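Local atomic coordinates of protein YiiM (Escherichia coli, PDB entry 1O65), a protein that is of unsettled function but carries a MOSC domain and, as in its family, may bind molybdenum and act as an oxidoreductase on nitrogenous compounds. Residues E75-W80 and E89-P94; W191-P194 and D198-H201; Q218-R221 and I226-F229. All coordinates share one frame; numbering follows the deposited sequence.

In the fold
Contact 1 belongs to the MOSC part of the chain, contacts 2 and 3 to the helical C-terminal part. Contact 1 is aromatic packing with no direct hydrogen bond, and three of its six touching residues are buried. Contacts 2 and 3 each have one of four buried and lie slightly farther from the centre of the chain, about 19 and 20 Å against about 16 Å, centre to centre. Contact 2 (191-194 with 198-201) mixes thioether packing with a water bridge, whereas contact 3 (218-221 with 226-229) rests on a salt bridge. These two join the same small group of helices: Tyr200 touches Arg220 and Ile226, and Trp191 packs against Phe229.

Contact 1: E75-W80 and E89-P94; sequences EHYLYW and ELFVAP
The ring of Tyr77 has the backbone of 91-93 running past it, with Val92 C above one face, 3.7 Å from the plane and displaced toward the rim. Phe91 in turn carries the CB of Trp80 over one face of its own ring, while Tyr77 CD1 sits at its edge. That methylene makes a CH-pi contact, Trp80 CB lying 3.7 Å from the centroid of the Phe91 ring and 29° off the normal. The indole itself does not stack well on the phenyl group: the five-membered ring of Trp80 and the Phe91 ring are near parallel, their planes at 29°, but they are slid apart until the centroids stand 5.5 Å from each other. The helix backbone sets Trp80 CB on the phenyl face, and chi1 of -61°, with CG beside the backbone N, turns the indole away from the loop.

Along Tyr77 the touching passes from residue to residue. CB approaches Phe91 O at 3.3 Å, CD1 meets Phe91 CB at 3.8 Å, and farther out CE2 comes 3.3 Å from Ala93 N and reaches Ala93 CB at 3.9 Å. No hydrogen bond joins the two segments; the phenol of Tyr77 bonds instead to Glu98, and Trp80 NE1 to Tyr72 OH. The ring of Phe139 meets that of Phe91 with the planes nearly parallel; Phe96 meets the Trp80 ring, and Ile144, Leu147 and Thr151 of helix 144-151 also touch it.

Phe91 is the centre of an inverse gamma turn, and the peptide before Pro94 is cis, so the loop bends tightly as it follows the tyrosine. What results is an aromatic packing cluster within the MOSC domain, fastening helix 75-83 to the loop that leads into strand 100-102 of the mixed sheet.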
loop_
_atom_site.group_PDB
_atom_site.type_symbol
_atom_site.label_atom_id
_atom_site.label_comp_id
_atom_site.label_asym_id
_atom_site.label_seq_id
_atom_site.Cartn_x
_atom_site.Cartn_y
_atom_site.Cartn_z
ATOM N N GLU A 75 7.655 5.698 -9.190
ATOM C CA GLU A 75 8.853 4.989 -9.659
ATOM C C GLU A 75 8.502 3.675 -10.367
ATOM O O GLU A 75 9.100 3.359 -11.403
ATOM C CB GLU A 75 9.792 4.690 -8.494
ATOM C CG GLU A 75 10.474 5.851 -7.822
ATOM C CD GLU A 75 9.709 6.665 -6.811
ATOM O OE1 GLU A 75 8.460 6.596 -6.714
ATOM O OE2 GLU A 75 10.372 7.461 -6.068
ATOM N N HIS A 76 7.482 2.916 -9.934
ATOM C CA HIS A 76 7.178 1.640 -10.543
ATOM C C HIS A 76 6.640 1.712 -11.952
ATOM O O HIS A 76 6.676 0.691 -12.650
ATOM C CB HIS A 76 6.231 0.784 -9.691
ATOM C CG HIS A 76 6.690 0.544 -8.293
ATOM N ND1 HIS A 76 8.020 0.458 -7.953
ATOM C CD2 HIS A 76 5.988 0.374 -7.150
ATOM C CE1 HIS A 76 8.126 0.289 -6.648
ATOM N NE2 HIS A 76 6.893 0.211 -6.145
ATOM N N TYR A 77 6.061 2.817 -12.387
ATOM C CA TYR A 77 5.568 2.941 -13.759
ATOM C C TYR A 77 6.738 2.891 -14.736
ATOM O O TYR A 77 6.619 2.318 -15.833
ATOM C CB TYR A 77 4.730 4.216 -13.950
ATOM C CG TYR A 77 3.394 4.129 -13.226
ATOM C CD1 TYR A 77 2.558 3.046 -13.436
ATOM C CD2 TYR A 77 3.012 5.087 -12.282
ATOM C CE1 TYR A 77 1.342 2.951 -12.788
ATOM C CE2 TYR A 77 1.808 4.987 -11.612
ATOM C CZ TYR A 77 0.974 3.918 -11.873
ATOM O OH TYR A 77 -0.224 3.792 -11.229
ATOM N N LEU A 78 7.864 3.512 -14.374
ATOM C CA LEU A 78 9.059 3.414 -15.221
ATOM C C LEU A 78 9.366 1.929 -15.458
ATOM O O LEU A 78 9.502 1.468 -16.594
ATOM C CB LEU A 78 10.267 4.057 -14.540
ATOM C CG LEU A 78 10.154 5.570 -14.280
ATOM C CD1 LEU A 78 11.320 6.036 -13.406
ATOM C CD2 LEU A 78 10.127 6.328 -15.607
ATOM N N TYR A 79 9.471 1.157 -14.373
ATOM C CA TYR A 79 9.720 -0.267 -14.511
ATOM C C TYR A 79 8.667 -0.957 -15.375
ATOM O O TYR A 79 9.004 -1.752 -16.263
ATOM C CB TYR A 79 9.810 -0.936 -13.138
ATOM C CG TYR A 79 9.939 -2.451 -13.237
ATOM C CD1 TYR A 79 11.164 -3.067 -13.378
ATOM C CD2 TYR A 79 8.810 -3.248 -13.194
ATOM C CE1 TYR A 79 11.256 -4.444 -13.480
ATOM C CE2 TYR A 79 8.897 -4.619 -13.272
ATOM C CZ TYR A 79 10.115 -5.217 -13.427
ATOM O OH TYR A 79 10.186 -6.592 -13.522
ATOM N N TRP A 80 7.375 -0.715 -15.156
ATOM C CA TRP A 80 6.369 -1.413 -15.960
ATOM C C TRP A 80 6.402 -1.004 -17.417
ATOM O O TRP A 80 6.343 -1.887 -18.288
ATOM C CB TRP A 80 4.971 -1.290 -15.373
ATOM C CG TRP A 80 4.850 -1.885 -13.999
ATOM C CD1 TRP A 80 4.458 -1.240 -12.873
ATOM C CD2 TRP A 80 5.148 -3.241 -13.613
ATOM N NE1 TRP A 80 4.505 -2.102 -11.804
ATOM C CE2 TRP A 80 4.911 -3.338 -12.230
ATOM C CE3 TRP A 80 5.576 -4.379 -14.294
ATOM C CZ2 TRP A 80 5.085 -4.531 -11.513
ATOM C CZ3 TRP A 80 5.730 -5.568 -13.596
ATOM C CH2 TRP A 80 5.497 -5.642 -12.207
ATOM N N GLU A 89 1.373 3.335 -22.391
ATOM C CA GLU A 89 0.430 4.382 -22.094
ATOM C C GLU A 89 -0.444 4.018 -20.891
ATOM O O GLU A 89 -1.041 4.915 -20.302
ATOM C CB GLU A 89 -0.572 4.727 -23.197
ATOM C CG GLU A 89 -0.361 4.240 -24.578
ATOM C CD GLU A 89 -0.543 2.741 -24.745
ATOM O OE1 GLU A 89 -1.718 2.316 -24.769
ATOM O OE2 GLU A 89 0.488 2.058 -24.865
ATOM N N LEU A 90 -0.623 2.723 -20.655
ATOM C CA LEU A 90 -1.439 2.275 -19.545
ATOM C C LEU A 90 -0.744 2.495 -18.206
ATOM O O LEU A 90 -1.420 2.615 -17.195
ATOM C CB LEU A 90 -1.743 0.770 -19.648
ATOM C CG LEU A 90 -2.468 0.302 -20.905
ATOM C CD1 LEU A 90 -2.536 -1.222 -20.906
ATOM C CD2 LEU A 90 -3.839 0.953 -21.025
ATOM N N PHE A 91 0.580 2.555 -18.212
ATOM C CA PHE A 91 1.304 2.667 -16.955
ATOM C C PHE A 91 1.489 4.090 -16.501
ATOM O O PHE A 91 2.603 4.626 -16.484
ATOM C CB PHE A 91 2.604 1.846 -17.032
ATOM C CG PHE A 91 2.289 0.376 -17.236
ATOM C CD1 PHE A 91 1.958 -0.440 -16.174
ATOM C CD2 PHE A 91 2.273 -0.163 -18.521
ATOM C CE1 PHE A 91 1.653 -1.780 -16.364
ATOM C CE2 PHE A 91 1.975 -1.504 -18.710
ATOM C CZ PHE A 91 1.655 -2.317 -17.638
ATOM N N VAL A 92 0.386 4.729 -16.092
ATOM C CA VAL A 92 0.360 6.078 -15.576
ATOM C C VAL A 92 -0.614 6.122 -14.388
ATOM O O VAL A 92 -1.571 5.341 -14.368
ATOM C CB VAL A 92 -0.043 7.145 -16.597
ATOM C CG1 VAL A 92 0.934 7.253 -17.757
ATOM C CG2 VAL A 92 -1.422 6.884 -17.198
ATOM N N ALA A 93 -0.306 6.892 -13.361
ATOM C CA ALA A 93 -1.205 6.997 -12.207
ATOM C C ALA A 93 -2.579 7.439 -12.705
ATOM O O ALA A 93 -2.649 8.233 -13.645
ATOM C CB ALA A 93 -0.594 8.015 -11.247
ATOM N N PRO A 94 -3.671 6.923 -12.168
ATOM C CA PRO A 94 -3.636 5.933 -11.105
ATOM C C PRO A 94 -4.058 4.559 -11.580
ATOM O O PRO A 94 -4.917 3.894 -10.971
ATOM C CB PRO A 94 -4.673 6.506 -10.133
ATOM C CG PRO A 94 -5.746 6.997 -11.073
ATOM C CD PRO A 94 -5.015 7.557 -12.254
#

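Contact 2: W191-P194 and D198-H201; sequences WHMP and DQYH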
loop_
_atom_site.group_PDB
_atom_site.type_symbol
_atom_site.label_atom_id
_atom_site.label_comp_id
_atom_site.label_asym_id
_atom_site.label_seq_id
_atom_site.Cartn_x
_atom_site.Cartn_y
_atom_site.Cartn_z
ATOM N N TRP A 191 5.216 -13.188 1.025
ATOM C CA TRP A 191 5.153 -13.905 -0.240
ATOM C C TRP A 191 6.434 -14.445 -0.828
ATOM O O TRP A 191 6.369 -15.136 -1.853
ATOM C CB TRP A 191 4.545 -12.928 -1.280
ATOM C CG TRP A 191 3.260 -12.275 -0.931
ATOM C CD1 TRP A 191 2.112 -12.905 -0.526
ATOM C CD2 TRP A 191 2.950 -10.876 -0.946
ATOM N NE1 TRP A 191 1.132 -11.983 -0.317
ATOM C CE2 TRP A 191 1.605 -10.734 -0.567
ATOM C CE3 TRP A 191 3.674 -9.727 -1.289
ATOM C CZ2 TRP A 191 0.951 -9.490 -0.470
ATOM C CZ3 TRP A 191 3.024 -8.506 -1.196
ATOM C CH2 TRP A 191 1.690 -8.383 -0.777
ATOM N N HIS A 192 7.622 -14.112 -0.323
ATOM C CA HIS A 192 8.839 -14.607 -0.953
ATOM C C HIS A 192 9.574 -15.660 -0.151
ATOM O O HIS A 192 10.183 -16.559 -0.734
ATOM C CB HIS A 192 9.820 -13.434 -1.219
ATOM C CG HIS A 192 9.291 -12.357 -2.110
ATOM N ND1 HIS A 192 9.848 -11.108 -2.165
ATOM C CD2 HIS A 192 8.234 -12.303 -2.951
ATOM C CE1 HIS A 192 9.197 -10.341 -3.017
ATOM N NE2 HIS A 192 8.188 -11.054 -3.517
ATOM N N MET A 193 9.615 -15.559 1.177
ATOM C CA MET A 193 10.363 -16.534 1.946
ATOM C C MET A 193 9.572 -17.759 2.351
ATOM O O MET A 193 8.339 -17.781 2.384
ATOM C CB MET A 193 11.016 -15.927 3.172
ATOM C CG MET A 193 10.326 -14.811 3.896
ATOM S SD MET A 193 10.707 -14.804 5.676
ATOM C CE MET A 193 9.473 -15.945 6.269
ATOM N N PRO A 194 10.327 -18.832 2.614
ATOM C CA PRO A 194 9.702 -20.061 3.080
ATOM C C PRO A 194 9.252 -19.881 4.528
ATOM O O PRO A 194 9.688 -18.962 5.210
ATOM C CB PRO A 194 10.770 -21.134 2.959
ATOM C CG PRO A 194 12.019 -20.441 2.573
ATOM C CD PRO A 194 11.648 -19.098 1.989
ATOM N N ASP A 198 9.833 -17.274 13.250
ATOM C CA ASP A 198 10.477 -16.106 13.803
ATOM C C ASP A 198 10.157 -14.843 12.996
ATOM O O ASP A 198 9.921 -13.774 13.542
ATOM C CB ASP A 198 11.990 -16.275 13.905
ATOM C CG ASP A 198 12.455 -17.196 15.002
ATOM O OD1 ASP A 198 11.708 -17.457 15.968
ATOM O OD2 ASP A 198 13.623 -17.653 14.917
ATOM N N GLN A 199 10.193 -14.980 11.689
ATOM C CA GLN A 199 9.868 -13.896 10.770
ATOM C C GLN A 199 8.399 -13.522 10.943
ATOM O O GLN A 199 8.084 -12.321 10.964
ATOM C CB GLN A 199 10.214 -14.317 9.358
ATOM C CG GLN A 199 10.821 -13.286 8.453
ATOM C CD GLN A 199 12.085 -12.653 8.984
ATOM O OE1 GLN A 199 12.254 -11.439 8.940
ATOM N NE2 GLN A 199 12.973 -13.469 9.532
ATOM N N TYR A 200 7.513 -14.511 11.138
ATOM C CA TYR A 200 6.108 -14.202 11.373
ATOM C C TYR A 200 5.951 -13.498 12.718
ATOM O O TYR A 200 5.197 -12.526 12.842
ATOM C CB TYR A 200 5.177 -15.420 11.289
ATOM C CG TYR A 200 5.341 -16.163 9.974
ATOM C CD1 TYR A 200 5.517 -15.446 8.786
ATOM C CD2 TYR A 200 5.335 -17.532 9.897
ATOM C CE1 TYR A 200 5.713 -16.068 7.582
ATOM C CE2 TYR A 200 5.509 -18.177 8.684
ATOM C CZ TYR A 200 5.693 -17.449 7.537
ATOM O OH TYR A 200 5.870 -18.071 6.335
ATOM N N HIS A 201 6.741 -13.907 13.725
ATOM C CA HIS A 201 6.612 -13.218 15.018
ATOM C C HIS A 201 7.051 -11.756 14.859
ATOM O O HIS A 201 6.472 -10.822 15.397
ATOM C CB HIS A 201 7.410 -13.923 16.102
ATOM C CG HIS A 201 7.411 -13.245 17.435
ATOM N ND1 HIS A 201 8.431 -12.375 17.802
ATOM C CD2 HIS A 201 6.574 -13.280 18.476
ATOM C CE1 HIS A 201 8.204 -11.920 19.036
ATOM N NE2 HIS A 201 7.076 -12.454 19.451
HETATM O O HOH W 1 6.784 -16.655 4.468
#
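Tyr200 OH and the backbone carbonyl of Met193 share one water, which ties the loop to the helix without any direct hydrogen bond between them. The water accepts from Tyr200 OH at 2.5 Å and donates to Met193 O at 2.8 Å. It lies at the edge of the tyrosine ring, in its plane, where the phenolic O-H can point straight at it. The phenol also has a weak hydrogen bond with Arg220 NH1.

Beside the bridge, the side chain of Met193 reaches over to the helix and touches two residues with its end. SD and Gln199 CG are modelled 3.2 Å apart, closer than van der Waals contact, so the exact fit is doubtful; CE rests against Gln199 CB at 3.6 Å. The same methyl turns to Tyr200, where CE stands 4.0 Å from CE1, approaching the ring obliquely. A bend at the last torsion of Met193 (chi3 -86°) folds CE back from the line of the chain and brings it against both Gln199 CB and Tyr200 CE1. CB and CG of Gln199 form the surface met by the thioether, and the bend at chi2 (56°) directs the amide beyond them. That amide takes no hydrogen bond across the contact; OE1 has a weak one with Arg202 NH1.

Phe195, in the turn between the two segments, meets the Tyr200 ring edge-to-face. The contact thus closes the short connection between helix 183-191 and helix 197-204 in the three-helix region: Ile189 of the first helix touches both Gln199 and Tyr200, while Met217 and Arg221 of helix 211-223 pack on Tyr200 from the third.

Contact 3: Q218-R221 and I226-F229; sequences QKRR and IEDF
Helix 211-223 and the irregular chain that follows it come closest at Arg220 and Ile226, whose CA atoms are 5.8 Å apart. From the helix Arg220 reaches out extended from CG to NE and takes the carboxylate of Glu227 side-on. NE bonds to OE1 at 2.7 Å with an N-H...O angle of 149°, and NH2 bonds to OE2, also at 2.7 Å and straighter at 161°. Each oxygen uses its syn lone pair, and the guanidinium and carboxylate are nearly coplanar. OE2 lies in the guanidinium plane, whereas OE1 is tilted from it. The fold of Glu227 at chi2 (-73°) swings its carboxylate toward the helix.

Ile226 CG2 sits above the centre of one guanidinium face, 3.9 Å from CZ, so an apolar methyl backs the ion pair. Phe229 offers its ring edge to Arg220, CE1 standing 3.8 Å from NH2. That nitrogen also bonds to Ala190 O, and NH1 has a weak bond with Ile189 O. Several partners therefore fix the position and rotation of the guanidinium, and the arginine would be expected to favour the ionised form of Glu227.

This is a bidentate, side-on arginine-glutamate salt bridge between helix 211-223 and the loop after it, and it joins the last long helix of the C-terminal helical region to the chain entering helix 230-234, where Asp228 caps Ser230 N.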
loop_
_atom_site.group_PDB
_atom_site.type_symbol
_atom_site.label_atom_id
_atom_site.label_comp_id
_atom_site.label_asym_id
_atom_site.label_seq_id
_atom_site.Cartn_x
_atom_site.Cartn_y
_atom_site.Cartn_z
ATOM N N GLN A 218 -0.921 -14.713 12.025
ATOM C CA GLN A 218 -1.198 -15.597 13.178
ATOM C C GLN A 218 -1.655 -16.976 12.702
ATOM O O GLN A 218 -1.278 -17.995 13.289
ATOM C CB GLN A 218 -2.226 -14.980 14.113
ATOM C CG GLN A 218 -2.479 -15.804 15.375
ATOM C CD GLN A 218 -1.277 -15.911 16.281
ATOM O OE1 GLN A 218 -0.810 -14.969 16.939
ATOM N NE2 GLN A 218 -0.725 -17.123 16.353
ATOM N N LYS A 219 -2.477 -17.041 11.630
ATOM C CA LYS A 219 -2.881 -18.353 11.127
ATOM C C LYS A 219 -1.663 -19.168 10.687
ATOM O O LYS A 219 -1.684 -20.393 10.870
ATOM C CB LYS A 219 -3.894 -18.368 10.005
ATOM C CG LYS A 219 -5.274 -17.837 10.351
ATOM C CD LYS A 219 -5.836 -18.532 11.561
ATOM C CE LYS A 219 -7.329 -18.229 11.757
ATOM N NZ LYS A 219 -7.810 -19.008 12.942
ATOM N N ARG A 220 -0.630 -18.522 10.148
ATOM C CA ARG A 220 0.529 -19.325 9.740
ATOM C C ARG A 220 1.255 -19.918 10.947
ATOM O O ARG A 220 1.672 -21.077 10.868
ATOM C CB ARG A 220 1.509 -18.502 8.902
ATOM C CG ARG A 220 0.918 -18.159 7.515
ATOM C CD ARG A 220 1.979 -17.310 6.793
ATOM N NE ARG A 220 1.461 -16.712 5.580
ATOM C CZ ARG A 220 2.237 -16.118 4.679
ATOM N NH1 ARG A 220 3.555 -16.072 4.895
ATOM N NH2 ARG A 220 1.699 -15.606 3.591
ATOM N N ARG A 221 1.382 -19.159 12.040
ATOM C CA ARG A 221 2.116 -19.677 13.192
ATOM C C ARG A 221 1.438 -20.927 13.759
ATOM O O ARG A 221 2.148 -21.879 14.066
ATOM C CB ARG A 221 2.337 -18.659 14.312
ATOM C CG ARG A 221 2.937 -17.333 13.845
ATOM C CD ARG A 221 3.435 -16.494 14.995
ATOM N NE ARG A 221 4.571 -17.105 15.707
ATOM C CZ ARG A 221 4.866 -16.761 16.954
ATOM N NH1 ARG A 221 4.103 -15.835 17.574
ATOM N NH2 ARG A 221 5.892 -17.321 17.580
ATOM N N ILE A 226 1.902 -22.002 5.021
ATOM C CA ILE A 226 1.641 -20.780 4.281
ATOM C C ILE A 226 0.337 -20.944 3.530
ATOM O O ILE A 226 0.246 -21.886 2.728
ATOM C CB ILE A 226 2.811 -20.519 3.298
ATOM C CG1 ILE A 226 4.100 -20.394 4.129
ATOM C CG2 ILE A 226 2.553 -19.278 2.459
ATOM C CD1 ILE A 226 5.367 -20.199 3.343
ATOM N N GLU A 227 -0.666 -20.137 3.770
ATOM C CA GLU A 227 -1.922 -20.253 3.003
ATOM C C GLU A 227 -1.653 -20.125 1.492
ATOM O O GLU A 227 -0.614 -19.592 1.058
ATOM C CB GLU A 227 -2.915 -19.180 3.473
ATOM C CG GLU A 227 -2.617 -17.793 2.894
ATOM C CD GLU A 227 -1.388 -17.138 3.522
ATOM O OE1 GLU A 227 -0.913 -17.539 4.604
ATOM O OE2 GLU A 227 -0.812 -16.221 2.919
ATOM N N ASP A 228 -2.606 -20.583 0.690
ATOM C CA ASP A 228 -2.547 -20.580 -0.766
ATOM C C ASP A 228 -2.813 -19.233 -1.413
ATOM O O ASP A 228 -3.720 -18.485 -1.005
ATOM C CB ASP A 228 -3.593 -21.576 -1.329
ATOM C CG ASP A 228 -3.253 -21.940 -2.764
ATOM O OD1 ASP A 228 -2.315 -22.753 -2.944
ATOM O OD2 ASP A 228 -3.895 -21.424 -3.694
ATOM N N PHE A 229 -2.074 -18.908 -2.453
ATOM C CA PHE A 229 -2.209 -17.625 -3.135
ATOM C C PHE A 229 -2.896 -17.734 -4.506
ATOM O O PHE A 229 -3.201 -16.681 -5.088
ATOM C CB PHE A 229 -0.841 -16.991 -3.397
ATOM C CG PHE A 229 0.130 -16.887 -2.276
ATOM C CD1 PHE A 229 -0.269 -16.652 -0.981
ATOM C CD2 PHE A 229 1.498 -16.972 -2.529
ATOM C CE1 PHE A 229 0.651 -16.550 0.048
ATOM C CE2 PHE A 229 2.425 -16.856 -1.509
ATOM C CZ PHE A 229 2.015 -16.648 -0.216
#